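Local atomic coordinates of exopolygalacturonase (Yersinia enterocolitica, PDB entry 2UVF), a protein that acts as a family 28 glycoside hydrolase, probably releasing short galacturonate products such as digalacturonate from the ends of pectic polygalacturonate chains. Residues His363-Asn368 against Ile383-Ser388; Ser332-Arg337 against Val342-Phe347; Gln40-Thr45 against Asn390-Asn395. All coordinates share one frame; numbering follows the deposited sequence.

Interaction 1: His363-Asn368 against Ile383-Ser388. With ADA (alpha-D-galactopyranuronic acid), chain C.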
loop_
_atom_site.group_PDB
_atom_site.type_symbol
_atom_site.label_atom_id
_atom_site.label_comp_id
_atom_site.label_asym_id
_atom_site.label_seq_id
_atom_site.Cartn_x
_atom_site.Cartn_y
_atom_site.Cartn_z
ATOM N N HIS A 363 -0.466 14.975 -0.149
ATOM C CA HIS A 363 0.117 15.093 1.161
ATOM C C HIS A 363 -0.887 14.560 2.152
ATOM O O HIS A 363 -2.098 14.685 1.930
ATOM C CB HIS A 363 0.425 16.554 1.522
ATOM C CG HIS A 363 1.563 17.149 0.761
ATOM N ND1 HIS A 363 1.871 18.489 0.830
ATOM C CD2 HIS A 363 2.440 16.602 -0.114
ATOM C CE1 HIS A 363 2.913 18.734 0.055
ATOM N NE2 HIS A 363 3.273 17.608 -0.534
ATOM N N ASN A 364 -0.376 13.996 3.247
ATOM C CA ASN A 364 -1.180 13.575 4.402
ATOM C C ASN A 364 -2.280 12.584 4.048
ATOM O O ASN A 364 -3.460 12.882 4.189
ATOM C CB ASN A 364 -1.760 14.803 5.122
ATOM C CG ASN A 364 -0.731 15.894 5.317
ATOM O OD1 ASN A 364 0.472 15.617 5.484
ATOM N ND2 ASN A 364 -1.185 17.154 5.255
ATOM N N VAL A 365 -1.875 11.430 3.525
ATOM C CA VAL A 365 -2.795 10.356 3.134
ATOM C C VAL A 365 -2.794 9.304 4.229
ATOM O O VAL A 365 -1.743 8.971 4.755
ATOM C CB VAL A 365 -2.376 9.662 1.817
ATOM C CG1 VAL A 365 -3.321 8.497 1.497
ATOM C CG2 VAL A 365 -2.283 10.682 0.640
ATOM N N VAL A 366 -3.978 8.793 4.557
ATOM C CA VAL A 366 -4.115 7.682 5.508
ATOM C C VAL A 366 -4.985 6.585 4.906
ATOM O O VAL A 366 -6.093 6.859 4.418
ATOM C CB VAL A 366 -4.676 8.163 6.901
ATOM C CG1 VAL A 366 -5.003 6.949 7.842
ATOM C CG2 VAL A 366 -3.681 9.081 7.569
ATOM N N ALA A 367 -4.478 5.347 4.918
ATOM C CA ALA A 367 -5.309 4.180 4.596
ATOM C C ALA A 367 -5.484 3.239 5.798
ATOM O O ALA A 367 -4.559 2.558 6.219
ATOM C CB ALA A 367 -4.781 3.435 3.355
ATOM N N ASN A 368 -6.696 3.215 6.339
ATOM C CA ASN A 368 -6.987 2.488 7.556
ATOM C C ASN A 368 -7.995 1.348 7.308
ATOM O O ASN A 368 -9.174 1.593 7.092
ATOM C CB ASN A 368 -7.540 3.467 8.611
ATOM C CG ASN A 368 -7.962 2.778 9.914
ATOM O OD1 ASN A 368 -7.628 1.619 10.167
ATOM N ND2 ASN A 368 -8.686 3.513 10.760
ATOM N N ILE A 383 -2.076 -0.360 -3.234
ATOM C CA ILE A 383 -2.006 1.090 -3.131
ATOM C C ILE A 383 -0.718 1.574 -3.773
ATOM O O ILE A 383 0.372 1.111 -3.418
ATOM C CB ILE A 383 -2.097 1.607 -1.655
ATOM C CG1 ILE A 383 -3.353 1.066 -0.933
ATOM C CG2 ILE A 383 -2.078 3.156 -1.638
ATOM C CD1 ILE A 383 -3.410 1.301 0.578
ATOM N N GLU A 384 -0.847 2.487 -4.738
ATOM C CA GLU A 384 0.308 3.223 -5.257
ATOM C C GLU A 384 0.454 4.554 -4.547
ATOM O O GLU A 384 -0.525 5.280 -4.416
ATOM C CB GLU A 384 0.181 3.488 -6.760
ATOM C CG GLU A 384 0.264 2.264 -7.595
ATOM C CD GLU A 384 0.179 2.561 -9.056
ATOM O OE1 GLU A 384 0.018 3.737 -9.435
ATOM O OE2 GLU A 384 0.289 1.608 -9.834
ATOM N N PHE A 385 1.673 4.850 -4.085
ATOM C CA PHE A 385 2.035 6.171 -3.602
ATOM C C PHE A 385 3.025 6.783 -4.616
ATOM O O PHE A 385 4.088 6.220 -4.886
ATOM C CB PHE A 385 2.609 6.121 -2.182
ATOM C CG PHE A 385 1.599 5.769 -1.111
ATOM C CD1 PHE A 385 0.548 6.637 -0.809
ATOM C CD2 PHE A 385 1.714 4.572 -0.388
ATOM C CE1 PHE A 385 -0.398 6.317 0.179
ATOM C CE2 PHE A 385 0.781 4.244 0.604
ATOM C CZ PHE A 385 -0.277 5.123 0.889
ATOM N N GLY A 386 2.640 7.914 -5.210
ATOM C CA GLY A 386 3.424 8.524 -6.284
ATOM C C GLY A 386 3.734 9.990 -6.058
ATOM O O GLY A 386 2.826 10.833 -6.048
ATOM N N ASN A 387 5.015 10.297 -5.877
ATOM C CA ASN A 387 5.467 11.681 -5.612
ATOM C C ASN A 387 4.648 12.338 -4.506
ATOM O O ASN A 387 4.315 13.527 -4.577
ATOM C CB ASN A 387 5.465 12.546 -6.904
ATOM C CG ASN A 387 6.443 12.038 -7.943
ATOM O OD1 ASN A 387 7.576 12.507 -8.019
ATOM N ND2 ASN A 387 6.026 11.037 -8.720
ATOM N N SER A 388 4.343 11.537 -3.481
ATOM C CA SER A 388 3.500 11.946 -2.364
ATOM C C SER A 388 4.327 12.157 -1.100
ATOM O O SER A 388 5.512 11.834 -1.054
ATOM C CB SER A 388 2.397 10.908 -2.127
ATOM O OG SER A 388 1.557 10.833 -3.254
HETATM C C1 ADA C . 5.095 1.278 -12.363
HETATM C C2 ADA C . 5.048 2.007 -11.004
HETATM C C3 ADA C . 3.570 2.100 -10.577
HETATM C C4 ADA C . 2.746 2.871 -11.654
HETATM C C5 ADA C . 2.878 2.158 -13.017
HETATM C C6 ADA C . 2.159 2.775 -14.248
HETATM O O2 ADA C . 5.856 1.334 -10.019
HETATM O O3 ADA C . 3.452 2.695 -9.287
HETATM O O4 ADA C . 3.170 4.235 -11.761
HETATM O O5 ADA C . 4.281 1.961 -13.371
HETATM O O6B ADA C . 2.845 2.897 -15.287
HETATM O O6A ADA C . 0.951 3.101 -14.152
#

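Interaction 2: Ser332-Arg337 against Val342-Phe347. With SO4 (sulfate ion), chain D.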
loop_
_atom_site.group_PDB
_atom_site.type_symbol
_atom_site.label_atom_id
_atom_site.label_comp_id
_atom_site.label_asym_id
_atom_site.label_seq_id
_atom_site.Cartn_x
_atom_site.Cartn_y
_atom_site.Cartn_z
ATOM N N SER A 332 -7.890 2.428 -13.882
ATOM C CA SER A 332 -7.584 2.084 -12.494
ATOM C C SER A 332 -8.822 2.255 -11.629
ATOM O O SER A 332 -9.826 2.849 -12.059
ATOM C CB SER A 332 -6.460 2.969 -11.959
ATOM O OG SER A 332 -5.246 2.570 -12.533
ATOM N N LEU A 333 -8.770 1.739 -10.414
ATOM C CA LEU A 333 -9.937 1.819 -9.549
ATOM C C LEU A 333 -10.130 3.219 -8.947
ATOM O O LEU A 333 -11.242 3.736 -8.895
ATOM C CB LEU A 333 -9.869 0.735 -8.462
ATOM C CG LEU A 333 -11.188 0.521 -7.717
ATOM C CD1 LEU A 333 -11.702 -0.917 -7.870
ATOM C CD2 LEU A 333 -11.053 0.955 -6.263
ATOM N N MET A 334 -9.042 3.830 -8.498
ATOM C CA MET A 334 -9.119 5.104 -7.800
ATOM C C MET A 334 -7.861 5.890 -8.093
ATOM O O MET A 334 -6.772 5.355 -8.011
ATOM C CB MET A 334 -9.263 4.896 -6.291
ATOM C CG MET A 334 -9.649 6.150 -5.549
ATOM S SD MET A 334 -9.764 5.973 -3.766
ATOM C CE MET A 334 -11.190 4.896 -3.590
ATOM N N THR A 335 -8.015 7.155 -8.460
ATOM C CA THR A 335 -6.863 8.009 -8.708
ATOM C C THR A 335 -7.095 9.367 -8.090
ATOM O O THR A 335 -7.898 10.137 -8.576
ATOM C CB THR A 335 -6.555 8.157 -10.220
ATOM O OG1 THR A 335 -6.331 6.857 -10.782
ATOM C CG2 THR A 335 -5.320 9.033 -10.438
ATOM N N LEU A 336 -6.375 9.650 -7.011
ATOM C CA LEU A 336 -6.527 10.905 -6.308
ATOM C C LEU A 336 -5.241 11.644 -6.481
ATOM O O LEU A 336 -4.190 11.155 -6.084
ATOM C CB LEU A 336 -6.816 10.682 -4.820
ATOM C CG LEU A 336 -7.851 9.615 -4.470
ATOM C CD1 LEU A 336 -7.761 9.382 -2.971
ATOM C CD2 LEU A 336 -9.276 9.981 -4.922
ATOM N N ARG A 337 -5.340 12.830 -7.075
ATOM C CA ARG A 337 -4.167 13.611 -7.453
ATOM C C ARG A 337 -4.247 15.049 -6.909
ATOM O O ARG A 337 -5.304 15.694 -6.968
ATOM C CB ARG A 337 -4.007 13.613 -8.972
ATOM C CG ARG A 337 -2.684 14.201 -9.432
ATOM C CD ARG A 337 -2.517 14.144 -10.931
ATOM N NE ARG A 337 -3.450 15.019 -11.637
ATOM C CZ ARG A 337 -3.328 15.354 -12.921
ATOM N NH1 ARG A 337 -2.306 14.909 -13.634
ATOM N NH2 ARG A 337 -4.213 16.158 -13.487
ATOM N N VAL A 342 -5.947 13.150 2.841
ATOM C CA VAL A 342 -6.845 12.059 2.408
ATOM C C VAL A 342 -7.071 11.036 3.529
ATOM O O VAL A 342 -6.179 10.779 4.335
ATOM C CB VAL A 342 -6.310 11.326 1.174
ATOM C CG1 VAL A 342 -7.333 10.310 0.667
ATOM C CG2 VAL A 342 -5.977 12.307 0.083
ATOM N N TYR A 343 -8.275 10.475 3.599
ATOM C CA TYR A 343 -8.555 9.402 4.545
ATOM C C TYR A 343 -9.407 8.338 3.887
ATOM O O TYR A 343 -10.601 8.553 3.631
ATOM C CB TYR A 343 -9.224 9.919 5.833
ATOM C CG TYR A 343 -9.508 8.849 6.918
ATOM C CD1 TYR A 343 -8.478 8.306 7.689
ATOM C CD2 TYR A 343 -10.816 8.443 7.206
ATOM C CE1 TYR A 343 -8.738 7.345 8.696
ATOM C CE2 TYR A 343 -11.085 7.490 8.205
ATOM C CZ TYR A 343 -10.044 6.948 8.946
ATOM O OH TYR A 343 -10.304 6.000 9.938
ATOM N N LEU A 344 -8.779 7.182 3.661
ATOM C CA LEU A 344 -9.440 5.973 3.132
ATOM C C LEU A 344 -9.625 4.983 4.277
ATOM O O LEU A 344 -8.706 4.782 5.060
ATOM C CB LEU A 344 -8.584 5.378 1.997
ATOM C CG LEU A 344 -8.051 6.426 0.992
ATOM C CD1 LEU A 344 -7.001 5.817 0.031
ATOM C CD2 LEU A 344 -9.192 7.139 0.210
ATOM N N ALA A 345 -10.816 4.395 4.416
ATOM C CA ALA A 345 -11.084 3.522 5.553
ATOM C C ALA A 345 -12.194 2.494 5.317
ATOM O O ALA A 345 -13.188 2.802 4.675
ATOM C CB ALA A 345 -11.406 4.349 6.787
ATOM N N GLY A 346 -12.006 1.284 5.852
ATOM C CA GLY A 346 -13.051 0.237 5.892
ATOM C C GLY A 346 -13.434 -0.492 4.615
ATOM O O GLY A 346 -13.937 -1.637 4.662
ATOM N N PHE A 347 -13.232 0.161 3.472
ATOM C CA PHE A 347 -13.803 -0.368 2.240
ATOM C C PHE A 347 -13.025 -1.523 1.663
ATOM O O PHE A 347 -11.835 -1.671 1.931
ATOM C CB PHE A 347 -14.131 0.723 1.178
ATOM C CG PHE A 347 -12.976 1.612 0.771
ATOM C CD1 PHE A 347 -12.090 1.216 -0.240
ATOM C CD2 PHE A 347 -12.823 2.879 1.330
ATOM C CE1 PHE A 347 -11.045 2.043 -0.646
ATOM C CE2 PHE A 347 -11.775 3.722 0.929
ATOM C CZ PHE A 347 -10.886 3.299 -0.073
HETATM S S SO4 D . -3.347 16.315 -17.195
HETATM O O1 SO4 D . -4.764 15.943 -17.206
HETATM O O2 SO4 D . -2.492 15.225 -16.695
HETATM O O3 SO4 D . -2.922 16.644 -18.564
HETATM O O4 SO4 D . -3.229 17.504 -16.343
#

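Interaction 3: Gln40-Thr45 against Asn390-Asn395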
loop_
_atom_site.group_PDB
_atom_site.type_symbol
_atom_site.label_atom_id
_atom_site.label_comp_id
_atom_site.label_asym_id
_atom_site.label_seq_id
_atom_site.Cartn_x
_atom_site.Cartn_y
_atom_site.Cartn_z
ATOM N N GLN A 40 4.977 9.838 20.423
ATOM C CA GLN A 40 4.187 10.363 19.304
ATOM C C GLN A 40 2.779 9.793 19.144
ATOM O O GLN A 40 2.369 9.460 18.033
ATOM C CB GLN A 40 4.984 10.292 17.989
ATOM C CG GLN A 40 6.366 10.927 18.102
ATOM C CD GLN A 40 7.168 10.881 16.816
ATOM O OE1 GLN A 40 6.620 11.008 15.714
ATOM N NE2 GLN A 40 8.477 10.713 16.952
ATOM N N LEU A 41 2.028 9.715 20.244
ATOM C CA LEU A 41 0.605 9.426 20.150
ATOM C C LEU A 41 0.037 10.509 19.247
ATOM O O LEU A 41 0.454 11.662 19.338
ATOM C CB LEU A 41 -0.076 9.443 21.525
ATOM C CG LEU A 41 -1.610 9.313 21.547
ATOM C CD1 LEU A 41 -2.062 7.952 21.018
ATOM C CD2 LEU A 41 -2.195 9.564 22.933
ATOM N N GLN A 42 -0.884 10.145 18.359
ATOM C CA GLN A 42 -1.434 11.102 17.403
ATOM C C GLN A 42 -2.720 10.588 16.793
ATOM O O GLN A 42 -3.006 9.399 16.844
ATOM C CB GLN A 42 -0.421 11.385 16.287
ATOM C CG GLN A 42 -0.190 10.191 15.376
ATOM C CD GLN A 42 1.064 10.294 14.566
ATOM O OE1 GLN A 42 1.009 10.610 13.382
ATOM N NE2 GLN A 42 2.209 10.018 15.189
ATOM N N VAL A 43 -3.501 11.500 16.235
ATOM C CA VAL A 43 -4.609 11.141 15.363
ATOM C C VAL A 43 -4.054 11.216 13.940
ATOM O O VAL A 43 -3.516 12.260 13.551
ATOM C CB VAL A 43 -5.822 12.099 15.512
ATOM C CG1 VAL A 43 -7.013 11.608 14.692
ATOM C CG2 VAL A 43 -6.214 12.239 16.978
ATOM N N PRO A 44 -4.108 10.094 13.190
ATOM C CA PRO A 44 -3.793 10.150 11.761
ATOM C C PRO A 44 -4.753 11.094 11.040
ATOM O O PRO A 44 -5.904 11.254 11.463
ATOM C CB PRO A 44 -3.999 8.694 11.292
ATOM C CG PRO A 44 -3.850 7.873 12.537
ATOM C CD PRO A 44 -4.424 8.724 13.632
ATOM N N THR A 45 -4.258 11.713 9.967
ATOM C CA THR A 45 -5.008 12.677 9.138
ATOM C C THR A 45 -6.455 12.282 8.828
ATOM O O THR A 45 -6.723 11.244 8.208
ATOM C CB THR A 45 -4.234 12.944 7.827
ATOM O OG1 THR A 45 -3.076 13.739 8.123
ATOM C CG2 THR A 45 -5.109 13.637 6.781
ATOM N N ASN A 390 4.282 12.188 3.403
ATOM C CA ASN A 390 3.630 11.894 4.685
ATOM C C ASN A 390 2.391 10.989 4.505
ATOM O O ASN A 390 1.259 11.444 4.598
ATOM C CB ASN A 390 3.327 13.213 5.434
ATOM C CG ASN A 390 2.783 13.000 6.835
ATOM O OD1 ASN A 390 1.814 13.653 7.230
ATOM N ND2 ASN A 390 3.405 12.099 7.599
ATOM N N VAL A 391 2.634 9.710 4.224
ATOM C CA VAL A 391 1.569 8.714 4.014
ATOM C C VAL A 391 1.617 7.557 5.050
ATOM O O VAL A 391 2.636 7.266 5.653
ATOM C CB VAL A 391 1.509 8.176 2.534
ATOM C CG1 VAL A 391 1.620 9.334 1.505
ATOM C CG2 VAL A 391 2.585 7.123 2.255
ATOM N N MET A 392 0.485 6.916 5.266
ATOM C CA MET A 392 0.360 5.951 6.355
ATOM C C MET A 392 -0.623 4.879 5.938
ATOM O O MET A 392 -1.665 5.203 5.406
ATOM C CB MET A 392 -0.184 6.668 7.578
ATOM C CG MET A 392 0.069 5.981 8.862
ATOM S SD MET A 392 -0.952 6.768 10.121
ATOM C CE MET A 392 -0.074 8.308 10.407
ATOM N N VAL A 393 -0.249 3.615 6.131
ATOM C CA VAL A 393 -1.123 2.481 5.881
ATOM C C VAL A 393 -1.079 1.514 7.070
ATOM O O VAL A 393 -0.034 0.938 7.386
ATOM C CB VAL A 393 -0.710 1.738 4.581
ATOM C CG1 VAL A 393 -1.464 0.423 4.426
ATOM C CG2 VAL A 393 -0.930 2.606 3.351
ATOM N N PHE A 394 -2.226 1.319 7.716
ATOM C CA PHE A 394 -2.324 0.371 8.812
ATOM C C PHE A 394 -3.646 -0.387 8.803
ATOM O O PHE A 394 -4.630 0.083 8.227
ATOM C CB PHE A 394 -2.068 1.058 10.165
ATOM C CG PHE A 394 -3.118 2.074 10.586
ATOM C CD1 PHE A 394 -4.048 1.749 11.563
ATOM C CD2 PHE A 394 -3.095 3.385 10.088
ATOM C CE1 PHE A 394 -4.983 2.682 12.011
ATOM C CE2 PHE A 394 -4.032 4.338 10.523
ATOM C CZ PHE A 394 -4.980 3.982 11.479
ATOM N N ASN A 395 -3.632 -1.570 9.414
ATOM C CA ASN A 395 -4.790 -2.474 9.487
ATOM C C ASN A 395 -5.352 -2.970 8.170
ATOM O O ASN A 395 -6.458 -3.498 8.134
ATOM C CB ASN A 395 -5.916 -1.879 10.350
ATOM C CG ASN A 395 -5.487 -1.672 11.782
ATOM O OD1 ASN A 395 -4.335 -1.981 12.164
ATOM N ND2 ASN A 395 -6.386 -1.097 12.583
#

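Interaction 1: His363-Asn368 against Ile383-Ser388
V365 and A367 meet F385 and I383 inside the parallel beta-helix typical of family 28 glycoside hydrolases. Strands 365-368 and 383-386 belong to different faces of the solenoid: the first pairs with strand 391-394 and the second with strand 357-360. They therefore touch through side chains across the interior, and even at their nearest approach the CA atoms of A367 and I383 are 9.0 Å apart. The tight part consists of two apolar contacts. CD1 of I383 reaches the methyl CB of A367 at 3.8 Å. Beside it, CG1 of V365 lies in the ring plane of F385 and meets the edge at CE1, 3.9 Å away. CG1 is set anti to the backbone N of V365 (chi1 177°), which brings this branch to the ring. I383 also covers one face of the same ring, its CG2 lying 3.7 Å above the plane and offset toward the rim, so F385 is held both from one face and at an edge. N359 adds to this core. The looser end is at H363, partly exposed where the four core residues are buried; its side chain stays 4.9 Å from the opposite segment and hydrogen-bonds through NE2 to E419. Across strand 383-386 from the core lies the glycan pocket, to which E384 belongs; its CD is 3.3 Å from O3 of the bound galacturonic acid. Where the strand ends, S388 OG donates to G386 O at 3.1 Å, standing well above the carbonyl plane rather than on a lone pair, and is also bonded to N362 N.

Interaction 2: Ser332-Arg337 against Val342-Phe347
L336 carries the first shell of this contact: its CD1 touches CG1 of V342 at 3.8 Å and CD2 of L344 at 4.1 Å. One methyl thus serves two branched side chains; the L336 side chain crosses that of V342 at a slant and runs past that of L344 in the opposite sense. V342 offers the branch lying anti to its backbone N (chi1 -174°). Two residues earlier in the same strand, M334 brings its thioether end to the same neighbourhood, with SD 4.2 Å from L344 CD2. Its chain is extended through chi2 and then bends at chi3 (-68°), and the terminal CE lies 3.9 Å from CZ of F347, approaching the ring obliquely. In the second shell, I263 and I269 from adjoining strands touch both M334 and F347, extending the apolar cluster. The backbones that position these groups are strands 334-337 and 342-345, on different faces of the parallel beta-helix, whose axes come no closer than 10.7 Å and run nearly antiparallel at 160°. That separation is too wide for backbone pairing, and each strand instead pairs in parallel with strands of adjacent coils: 245-247 and 357-360 for the first, 258-264 and 365-368 for the second. On the other side of the strand, R337 binds a sulfate that probably came from the crystallisation liquor. NH1 donates to sulfate O2 at 3.1 Å, NH2 makes a weak bond to O4, and the sulfur lies in the guanidinium plane at its edge. NH2 also makes a weak bond to D249 O. No hydrogen bond crosses between the two segments, which implies that they are joined by apolar packing across the solenoid interior, while the charged chemistry of R337 is kept apart from it.

Interaction 3: Gln40-Thr45 against Asn390-Asn395
Van der Waals packing of P44 on M392 and F394 forms the body of this contact. CB of P44 lies 3.8 Å from SD of M392, with the proline ring and the methionine chain crossing at about a right angle. The neighbouring CG of P44 meets F394 CE2 at 4.1 Å, approaching the aromatic ring obliquely, so the proline rests against both the thioether and the phenyl group. M392 leaves its strand with CG anti to the backbone N (chi1 -160°) and bends at chi3, which carries CE toward Q42. That methyl is 3.9 Å from OE1 of Q42, a polar atom against an apolar one and not a hydrogen bond.

Hydrogen bonding contributes from within segment 40-45. Q42 NE2 donates to Q40 O over 2.9 Å, nearly straight at 172°, and the acceptor lies in the plane of the Q42 amide. This bond fixes the rotation of the amide and so directs OE1 to the methionine side. No hydrogen bond joins the two segments.

Aromatic and sheet contacts anchor each partner in its own domain. F394 meets the ring of F427 with their planes parallel, while M392 touches W425 and F427 of strand 421-427. On the other side, Q42 pairs through its backbone with V56, and P44 also touches V56. P44 reaches V366 as well, a further residue of the solenoid. Taken together, these contacts dock the start of the N-terminal fibronectin type III domain against an outer face of the parallel beta-helix that forms the family 28 catalytic fold.

In the fold
All three contacts meet on the beta-helix. Strands 342-345, 365-368 and 391-394, one from each interaction, lie side by side in parallel on one face: N364 O and V366 O probably accept from V342 N and L344 N, and M392 O and A367 O from A367 N and F394 N. Interactions 1 and 2 pack the interior behind this face, their centres about 9 Å apart, whereas interaction 3 lies on its outer side, its centre about 11 Å from that of interaction 1 and 16 Å from interaction 2. Along the chain, interaction 2 precedes interaction 1, and interaction 3 spans both. This face thus packs inward on the core and outward on the fibronectin domain, while the glycan pocket lies across the interior, beyond strand 383-386.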